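Local coordinates for protein cellobiose 2-epimerase (Caldibacillus thermoamylovorans, PDB 5ZHB) that catalyses the epimerisation of cellobiose at C2 of its reducing-end glucose, giving 4-O-beta-D-glucopyranosyl-D-mannose, at residues G284-A292 / V332-K340; N175-H186 / L228-I239. All blocks are in the same frame, centred on the assembly; numbering follows the deposited sequence.

Interaction 1 of 2, residues G284-A292 / V332-K340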
# COMPACT_ATOMS: atom_id res chain seq x y z
N GLY A 284 -16.35 0.59 11.49
CA GLY A 284 -15.89 1.44 10.40
C GLY A 284 -16.95 1.69 9.31
O GLY A 284 -16.89 2.70 8.63
N VAL A 285 -17.87 0.74 9.12
CA VAL A 285 -18.85 0.82 8.05
C VAL A 285 -20.00 1.76 8.43
O VAL A 285 -20.61 1.62 9.48
CB VAL A 285 -19.35 -0.59 7.73
CG1 VAL A 285 -20.49 -0.58 6.73
CG2 VAL A 285 -18.20 -1.46 7.23
N LEU A 286 -20.32 2.69 7.54
CA LEU A 286 -21.37 3.67 7.75
C LEU A 286 -22.71 3.11 7.30
O LEU A 286 -22.77 2.05 6.69
CB LEU A 286 -20.96 4.91 6.96
CG LEU A 286 -19.63 5.52 7.41
CD1 LEU A 286 -19.18 6.73 6.60
CD2 LEU A 286 -19.77 5.87 8.91
N LYS A 287 -23.80 3.86 7.51
CA LYS A 287 -25.11 3.29 7.20
C LYS A 287 -25.27 3.11 5.69
O LYS A 287 -26.04 2.23 5.30
CB LYS A 287 -26.30 3.89 7.97
CG LYS A 287 -26.50 5.39 7.96
CD LYS A 287 -26.99 5.94 6.62
CE LYS A 287 -27.03 7.44 6.62
NZ LYS A 287 -27.07 7.95 5.25
N ASP A 288 -24.52 3.83 4.83
CA ASP A 288 -24.60 3.59 3.38
C ASP A 288 -23.73 2.42 2.92
O ASP A 288 -23.75 2.05 1.76
CB ASP A 288 -24.36 4.85 2.54
CG ASP A 288 -22.98 5.46 2.74
OD1 ASP A 288 -22.15 4.78 3.39
OD2 ASP A 288 -22.76 6.61 2.32
N GLY A 289 -22.98 1.80 3.84
CA GLY A 289 -22.13 0.67 3.49
C GLY A 289 -20.69 1.08 3.20
O GLY A 289 -19.82 0.22 3.04
N SER A 290 -20.43 2.39 3.14
CA SER A 290 -19.08 2.91 2.88
C SER A 290 -18.26 2.86 4.16
O SER A 290 -18.81 2.65 5.24
CB SER A 290 -19.14 4.31 2.27
OG SER A 290 -19.46 5.33 3.21
N LEU A 291 -16.94 3.09 4.08
CA LEU A 291 -16.13 3.19 5.29
C LEU A 291 -15.68 4.62 5.55
O LEU A 291 -15.20 5.30 4.65
CB LEU A 291 -14.89 2.31 5.24
CG LEU A 291 -15.18 0.85 5.57
CD1 LEU A 291 -15.66 0.17 4.33
CD2 LEU A 291 -13.97 0.22 6.18
N ALA A 292 -15.79 5.01 6.82
CA ALA A 292 -15.19 6.22 7.33
C ALA A 292 -13.68 6.13 7.23
O ALA A 292 -13.13 5.05 6.99
CB ALA A 292 -15.62 6.45 8.78
N VAL A 332 -18.95 -6.34 1.39
CA VAL A 332 -18.20 -6.20 0.15
C VAL A 332 -19.15 -5.66 -0.92
O VAL A 332 -18.84 -4.69 -1.61
CB VAL A 332 -17.53 -7.52 -0.25
CG1 VAL A 332 -17.01 -7.53 -1.69
CG2 VAL A 332 -16.38 -7.91 0.66
N GLU A 333 -20.34 -6.26 -1.04
CA GLU A 333 -21.28 -5.87 -2.07
C GLU A 333 -21.67 -4.40 -1.89
O GLU A 333 -21.72 -3.67 -2.87
CB GLU A 333 -22.52 -6.79 -2.05
CG GLU A 333 -22.24 -8.22 -2.51
CD GLU A 333 -23.37 -9.24 -2.28
OE1 GLU A 333 -24.49 -8.83 -1.91
OE2 GLU A 333 -23.13 -10.46 -2.44
N ARG A 334 -21.94 -3.96 -0.65
CA ARG A 334 -22.40 -2.61 -0.42
C ARG A 334 -21.28 -1.58 -0.61
O ARG A 334 -21.53 -0.48 -1.09
CB ARG A 334 -22.97 -2.44 0.99
CG ARG A 334 -24.20 -3.31 1.19
CD ARG A 334 -24.68 -3.23 2.64
NE ARG A 334 -25.33 -1.94 2.85
CZ ARG A 334 -25.25 -1.13 3.89
NH1 ARG A 334 -24.46 -1.38 4.93
NH2 ARG A 334 -25.96 -0.02 3.88
N ILE A 335 -20.04 -1.92 -0.26
CA ILE A 335 -18.95 -1.00 -0.57
C ILE A 335 -18.85 -0.84 -2.09
O ILE A 335 -18.65 0.26 -2.58
CB ILE A 335 -17.60 -1.48 0.00
CG1 ILE A 335 -17.66 -1.62 1.53
CG2 ILE A 335 -16.47 -0.55 -0.43
CD1 ILE A 335 -16.54 -2.49 2.07
N TRP A 336 -18.94 -1.95 -2.82
CA TRP A 336 -18.78 -1.88 -4.25
C TRP A 336 -19.85 -0.99 -4.88
O TRP A 336 -19.54 -0.14 -5.72
CB TRP A 336 -18.79 -3.27 -4.86
CG TRP A 336 -18.62 -3.25 -6.35
CD1 TRP A 336 -19.43 -3.89 -7.25
CD2 TRP A 336 -17.57 -2.63 -7.12
NE1 TRP A 336 -18.97 -3.69 -8.52
CE2 TRP A 336 -17.83 -2.94 -8.47
CE3 TRP A 336 -16.45 -1.85 -6.81
CZ2 TRP A 336 -17.01 -2.50 -9.51
CZ3 TRP A 336 -15.63 -1.42 -7.85
CH2 TRP A 336 -15.90 -1.76 -9.17
N ASP A 337 -21.10 -1.15 -4.45
CA ASP A 337 -22.16 -0.27 -4.93
C ASP A 337 -21.87 1.20 -4.65
O ASP A 337 -22.14 2.06 -5.49
CB ASP A 337 -23.51 -0.56 -4.29
CG ASP A 337 -24.35 -1.42 -5.21
OD1 ASP A 337 -24.61 -0.96 -6.35
OD2 ASP A 337 -24.66 -2.56 -4.79
N TYR A 338 -21.42 1.50 -3.43
CA TYR A 338 -21.06 2.86 -3.11
C TYR A 338 -19.97 3.36 -4.07
O TYR A 338 -20.05 4.49 -4.57
CB TYR A 338 -20.54 2.96 -1.68
CG TYR A 338 -20.17 4.37 -1.30
CD1 TYR A 338 -21.09 5.24 -0.72
CD2 TYR A 338 -18.88 4.84 -1.54
CE1 TYR A 338 -20.74 6.55 -0.42
CE2 TYR A 338 -18.54 6.14 -1.26
CZ TYR A 338 -19.46 7.00 -0.69
OH TYR A 338 -19.03 8.26 -0.42
N VAL A 339 -18.93 2.53 -4.26
CA VAL A 339 -17.77 2.87 -5.06
C VAL A 339 -18.19 3.16 -6.52
O VAL A 339 -17.70 4.12 -7.13
CB VAL A 339 -16.68 1.79 -5.01
CG1 VAL A 339 -15.60 1.99 -6.07
CG2 VAL A 339 -16.01 1.75 -3.64
N LYS A 340 -19.02 2.30 -7.11
CA LYS A 340 -19.50 2.57 -8.45
C LYS A 340 -20.35 3.82 -8.49
O LYS A 340 -20.26 4.56 -9.45
CB LYS A 340 -20.37 1.45 -9.01
CG LYS A 340 -19.58 0.21 -9.36
CD LYS A 340 -20.51 -0.78 -10.03
CE LYS A 340 -21.59 -1.23 -9.08
NZ LYS A 340 -22.15 -2.50 -9.57
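The ring of Y338 carries CB of S290 over one face, 3.6 Å from the ring centroid, a CH-pi contact close to the ring normal. One turn earlier, R334 lays a face of its guanidinium on CA of G289 and takes K287 O at its edge. This is a loop-on-helix contact of the (alpha/alpha)6 barrel, the fold of the N-acylglucosamine 2-epimerase family: a type I beta turn from L286 to G289, overlapped by an Asx turn at D288, rests on helix 326-343. The edge bond, R334 NH2 to K287 O, is 2.7 Å long and meets the carbonyl from above its plane. A bend at chi3 (75°) folds the arginine back over the turn. G289, which has no side chain, brings CA to 3.4 Å from NH1 of R334, seating the turn close on the helix.

D288 CG stands between its backbone N and carbonyl carbon (chi1 61°), which swings OD1 back to accept from S290 N at 3.0 Å and from S290 OG. OD2 approaches Y338 CE1 obliquely and forms a salt bridge with R304, which also bonds S290 OG. An alanine at D288 would be likely to leave S290 N and R304 without this carboxylate and S290 freer to shift on the tyrosine face. Further along, G289 O meets CG1 of I335, and CD1 of L291 touches CD1 of I335 at 3.6 Å.

Interaction 2 of 2, residues N175-H186 / L228-I239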
# COMPACT_ATOMS: atom_id res chain seq x y z
N ASN A 175 2.27 15.89 14.12
CA ASN A 175 2.23 15.25 15.42
C ASN A 175 2.24 16.31 16.53
O ASN A 175 1.35 16.31 17.38
CB ASN A 175 3.39 14.26 15.58
CG ASN A 175 3.33 13.05 14.67
OD1 ASN A 175 4.36 12.42 14.43
ND2 ASN A 175 2.17 12.70 14.15
N GLY A 176 3.24 17.20 16.51
CA GLY A 176 3.44 18.16 17.59
C GLY A 176 4.42 17.59 18.62
O GLY A 176 5.43 18.23 18.92
N VAL A 177 4.08 16.42 19.16
CA VAL A 177 5.05 15.47 19.71
C VAL A 177 5.18 14.34 18.68
O VAL A 177 4.20 13.66 18.39
CB VAL A 177 4.69 14.92 21.11
CG1 VAL A 177 3.52 13.94 21.08
CG2 VAL A 177 5.91 14.29 21.79
N ILE A 178 6.40 14.15 18.15
CA ILE A 178 6.60 13.29 17.00
C ILE A 178 6.68 11.82 17.43
O ILE A 178 7.07 11.50 18.55
CB ILE A 178 7.82 13.71 16.14
CG1 ILE A 178 9.02 14.25 16.94
CG2 ILE A 178 7.38 14.70 15.06
CD1 ILE A 178 9.63 13.27 17.92
N ALA A 179 6.29 10.95 16.49
CA ALA A 179 6.38 9.50 16.65
C ALA A 179 7.80 9.05 16.35
O ALA A 179 8.39 9.54 15.39
CB ALA A 179 5.41 8.83 15.72
N ASP A 180 8.29 8.08 17.13
CA ASP A 180 9.54 7.38 16.87
C ASP A 180 9.32 6.12 16.04
O ASP A 180 10.23 5.61 15.38
CB ASP A 180 10.20 7.01 18.19
CG ASP A 180 10.40 8.20 19.13
OD1 ASP A 180 11.16 9.12 18.74
OD2 ASP A 180 9.75 8.24 20.20
N ILE A 181 8.14 5.52 16.21
CA ILE A 181 7.83 4.24 15.61
C ILE A 181 6.44 4.40 15.00
O ILE A 181 5.59 5.06 15.59
CB ILE A 181 7.88 3.07 16.62
CG1 ILE A 181 9.31 2.75 17.10
CG2 ILE A 181 7.21 1.83 16.02
CD1 ILE A 181 9.38 1.77 18.27
N THR A 182 6.24 3.87 13.78
CA THR A 182 4.93 3.90 13.14
C THR A 182 4.49 2.49 12.72
O THR A 182 5.26 1.67 12.21
CB THR A 182 4.83 4.89 11.98
OG1 THR A 182 5.47 4.37 10.80
CG2 THR A 182 5.35 6.27 12.36
N MET A 183 3.18 2.28 12.89
CA MET A 183 2.47 1.13 12.37
C MET A 183 2.61 1.10 10.86
O MET A 183 2.89 0.04 10.27
CB MET A 183 1.00 1.22 12.83
CG MET A 183 0.05 0.18 12.25
SD MET A 183 -0.58 0.63 10.61
CE MET A 183 -1.66 1.99 11.04
N ASN A 184 2.48 2.27 10.24
CA ASN A 184 2.46 2.31 8.77
C ASN A 184 3.73 1.71 8.19
O ASN A 184 3.67 0.91 7.26
CB ASN A 184 2.19 3.72 8.25
CG ASN A 184 1.94 3.72 6.76
OD1 ASN A 184 0.94 3.16 6.30
ND2 ASN A 184 2.88 4.27 6.01
N THR A 185 4.91 2.14 8.70
CA THR A 185 6.18 1.64 8.17
C THR A 185 6.30 0.14 8.38
O THR A 185 6.67 -0.59 7.47
CB THR A 185 7.36 2.39 8.80
OG1 THR A 185 7.26 3.75 8.38
CG2 THR A 185 8.70 1.84 8.34
N HIS A 186 5.93 -0.35 9.58
CA HIS A 186 5.97 -1.77 9.89
C HIS A 186 5.06 -2.57 8.96
O HIS A 186 5.42 -3.67 8.52
CB HIS A 186 5.68 -1.94 11.39
CG HIS A 186 6.86 -1.52 12.21
ND1 HIS A 186 7.10 -0.20 12.54
CD2 HIS A 186 7.90 -2.24 12.74
CE1 HIS A 186 8.25 -0.13 13.23
NE2 HIS A 186 8.76 -1.36 13.37
N LEU A 228 -5.90 -1.38 15.72
CA LEU A 228 -4.47 -1.15 15.65
C LEU A 228 -4.21 0.24 16.19
O LEU A 228 -4.98 1.16 15.97
CB LEU A 228 -3.97 -1.27 14.22
CG LEU A 228 -4.14 -2.64 13.56
CD1 LEU A 228 -3.37 -2.60 12.27
CD2 LEU A 228 -3.69 -3.79 14.43
N GLN A 229 -3.09 0.40 16.88
CA GLN A 229 -2.61 1.73 17.22
C GLN A 229 -1.66 2.18 16.11
O GLN A 229 -1.13 1.36 15.38
CB GLN A 229 -2.00 1.68 18.63
CG GLN A 229 -2.97 1.13 19.68
CD GLN A 229 -2.27 0.66 20.95
OE1 GLN A 229 -2.33 1.34 21.98
NE2 GLN A 229 -1.59 -0.48 20.89
N VAL A 230 -1.43 3.49 16.02
CA VAL A 230 -0.88 4.09 14.81
C VAL A 230 0.52 4.65 15.04
O VAL A 230 1.40 4.41 14.23
CB VAL A 230 -1.85 5.12 14.23
CG1 VAL A 230 -1.33 5.73 12.92
CG2 VAL A 230 -3.21 4.47 13.99
N PHE A 231 0.74 5.40 16.13
CA PHE A 231 1.98 6.12 16.39
C PHE A 231 2.46 5.81 17.80
O PHE A 231 1.64 5.79 18.73
CB PHE A 231 1.74 7.62 16.25
CG PHE A 231 1.36 8.09 14.86
CD1 PHE A 231 2.20 7.82 13.78
CD2 PHE A 231 0.19 8.81 14.63
CE1 PHE A 231 1.86 8.25 12.51
CE2 PHE A 231 -0.14 9.25 13.35
CZ PHE A 231 0.70 8.96 12.29
N PHE A 232 3.76 5.55 17.93
CA PHE A 232 4.37 5.06 19.15
C PHE A 232 5.63 5.88 19.46
O PHE A 232 6.26 6.45 18.56
CB PHE A 232 4.82 3.61 19.00
CG PHE A 232 3.69 2.71 18.55
CD1 PHE A 232 3.36 2.60 17.20
CD2 PHE A 232 2.90 2.03 19.48
CE1 PHE A 232 2.27 1.85 16.80
CE2 PHE A 232 1.82 1.28 19.07
CZ PHE A 232 1.51 1.17 17.73
N ASN A 233 5.98 5.87 20.75
CA ASN A 233 7.28 6.29 21.23
C ASN A 233 8.24 5.10 21.14
O ASN A 233 7.85 4.00 20.74
CB ASN A 233 7.14 6.93 22.61
CG ASN A 233 6.80 5.94 23.71
OD1 ASN A 233 7.00 4.73 23.57
ND2 ASN A 233 6.34 6.46 24.85
N ASN A 234 9.50 5.31 21.56
CA ASN A 234 10.53 4.29 21.47
C ASN A 234 10.28 3.12 22.40
O ASN A 234 10.97 2.11 22.29
CB ASN A 234 11.91 4.89 21.73
CG ASN A 234 12.51 5.42 20.45
OD1 ASN A 234 12.58 4.68 19.45
ND2 ASN A 234 12.90 6.68 20.46
N HIS A 235 9.31 3.24 23.32
CA HIS A 235 8.96 2.13 24.18
C HIS A 235 7.77 1.35 23.62
O HIS A 235 7.18 0.55 24.35
CB HIS A 235 8.71 2.63 25.61
CG HIS A 235 9.98 2.99 26.30
ND1 HIS A 235 10.21 4.21 26.90
CD2 HIS A 235 11.13 2.29 26.41
CE1 HIS A 235 11.44 4.23 27.38
NE2 HIS A 235 12.02 3.07 27.10
N TRP A 236 7.40 1.62 22.36
CA TRP A 236 6.27 0.98 21.70
C TRP A 236 4.98 1.28 22.45
O TRP A 236 4.04 0.49 22.42
CB TRP A 236 6.47 -0.54 21.53
CG TRP A 236 7.15 -1.03 20.28
CD1 TRP A 236 8.40 -1.57 20.19
CD2 TRP A 236 6.59 -1.10 18.94
NE1 TRP A 236 8.67 -1.96 18.91
CE2 TRP A 236 7.58 -1.69 18.12
CE3 TRP A 236 5.37 -0.72 18.37
CZ2 TRP A 236 7.37 -1.91 16.76
CZ3 TRP A 236 5.18 -0.93 17.02
CH2 TRP A 236 6.15 -1.53 16.23
N GLU A 237 4.91 2.45 23.06
CA GLU A 237 3.69 2.90 23.69
C GLU A 237 3.01 3.88 22.73
O GLU A 237 3.62 4.83 22.27
CB GLU A 237 4.01 3.55 25.03
CG GLU A 237 4.71 2.60 25.99
CD GLU A 237 5.14 3.17 27.34
OE1 GLU A 237 5.17 4.41 27.51
OE2 GLU A 237 5.40 2.33 28.23
N SER A 238 1.72 3.65 22.49
CA SER A 238 0.97 4.50 21.59
C SER A 238 0.87 5.91 22.17
O SER A 238 0.68 6.10 23.37
CB SER A 238 -0.37 3.86 21.32
OG SER A 238 -1.25 4.79 20.72
N ILE A 239 1.00 6.94 21.32
CA ILE A 239 1.08 8.31 21.81
C ILE A 239 -0.08 9.17 21.32
O ILE A 239 -0.12 10.34 21.65
CB ILE A 239 2.43 8.96 21.46
CG1 ILE A 239 2.70 8.97 19.96
CG2 ILE A 239 3.55 8.26 22.22
CD1 ILE A 239 3.89 9.83 19.55
O HOH W 1 1.51 4.75 11.35
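I181 meets F232 as a hydrogen-bonded antiparallel pair. Its CB rests against CB of F232 at 3.9 Å. With CG2 anti to the backbone N and CG1 beside it (chi1 -70°), the two branches spread across the indole of W236. CG2 sits over the face of the six-membered ring, 3.6 Å from its centroid, in a CH-pi contact; CG1 leads on to CD1, which ends near N233 O and the indole NE1. The far edge of the same indole points at the face of H186, an edge-to-face pair with planes at 62°, and its NE1 is bonded to N154 O. H186 in turn gives ND1 to T182 O at 2.6 Å, nearly in its ring plane.

The backbone frame is a two-stranded antiparallel sheet with a classic beta bulge: D180 N and I181 N both donate to F232 O. It exemplifies how a short sheet can tie barrel loops together, here joining the start of helix 183-199 to the segment after helix 203-220. D180 also stacks its carboxylate on the amide of N234. At the other end, M183 N reaches V230 O at 3.1 Å along a straight bond (171°). T182, the N-cap, accepts from T185 N through OG1, which is held as well by E158. CG2 of T182 comes to the edge of the F231 ring, 3.8 Å from CD1.

An aromatic cluster of F232, W236 and H186 thus lies on one side of the paired backbone and the lone ring of F231 on the other. The doubly held F232 O and V230 O, the latter also bridged by water to N184 N, fix the register, whereas Q229 O, buried without a partner in the model, probably carries a desolvation cost.

In the fold
Interactions 1 and 2 lie in the same barrel domain, 29 Å apart between centres and about 11 Å between nearest atoms, without touching or sharing a helix or strand. Both are partly buried: G289, S290, I335 and Y338 against exposed K287 in interaction 1; I181, M183, F232 and W236 against exposed V177 in interaction 2. Segments 284-292 and 228-239 each come after a helix, 267-283 and 203-220. Interaction 1 packs a turn on a helix with one guanidinium-to-carbonyl hydrogen bond plus CH-pi and apolar contacts. Interaction 2 pairs two short strands beside loops and a helix start; its four cross-segment hydrogen bonds are all backbone, and it buries 783 against 377 Å².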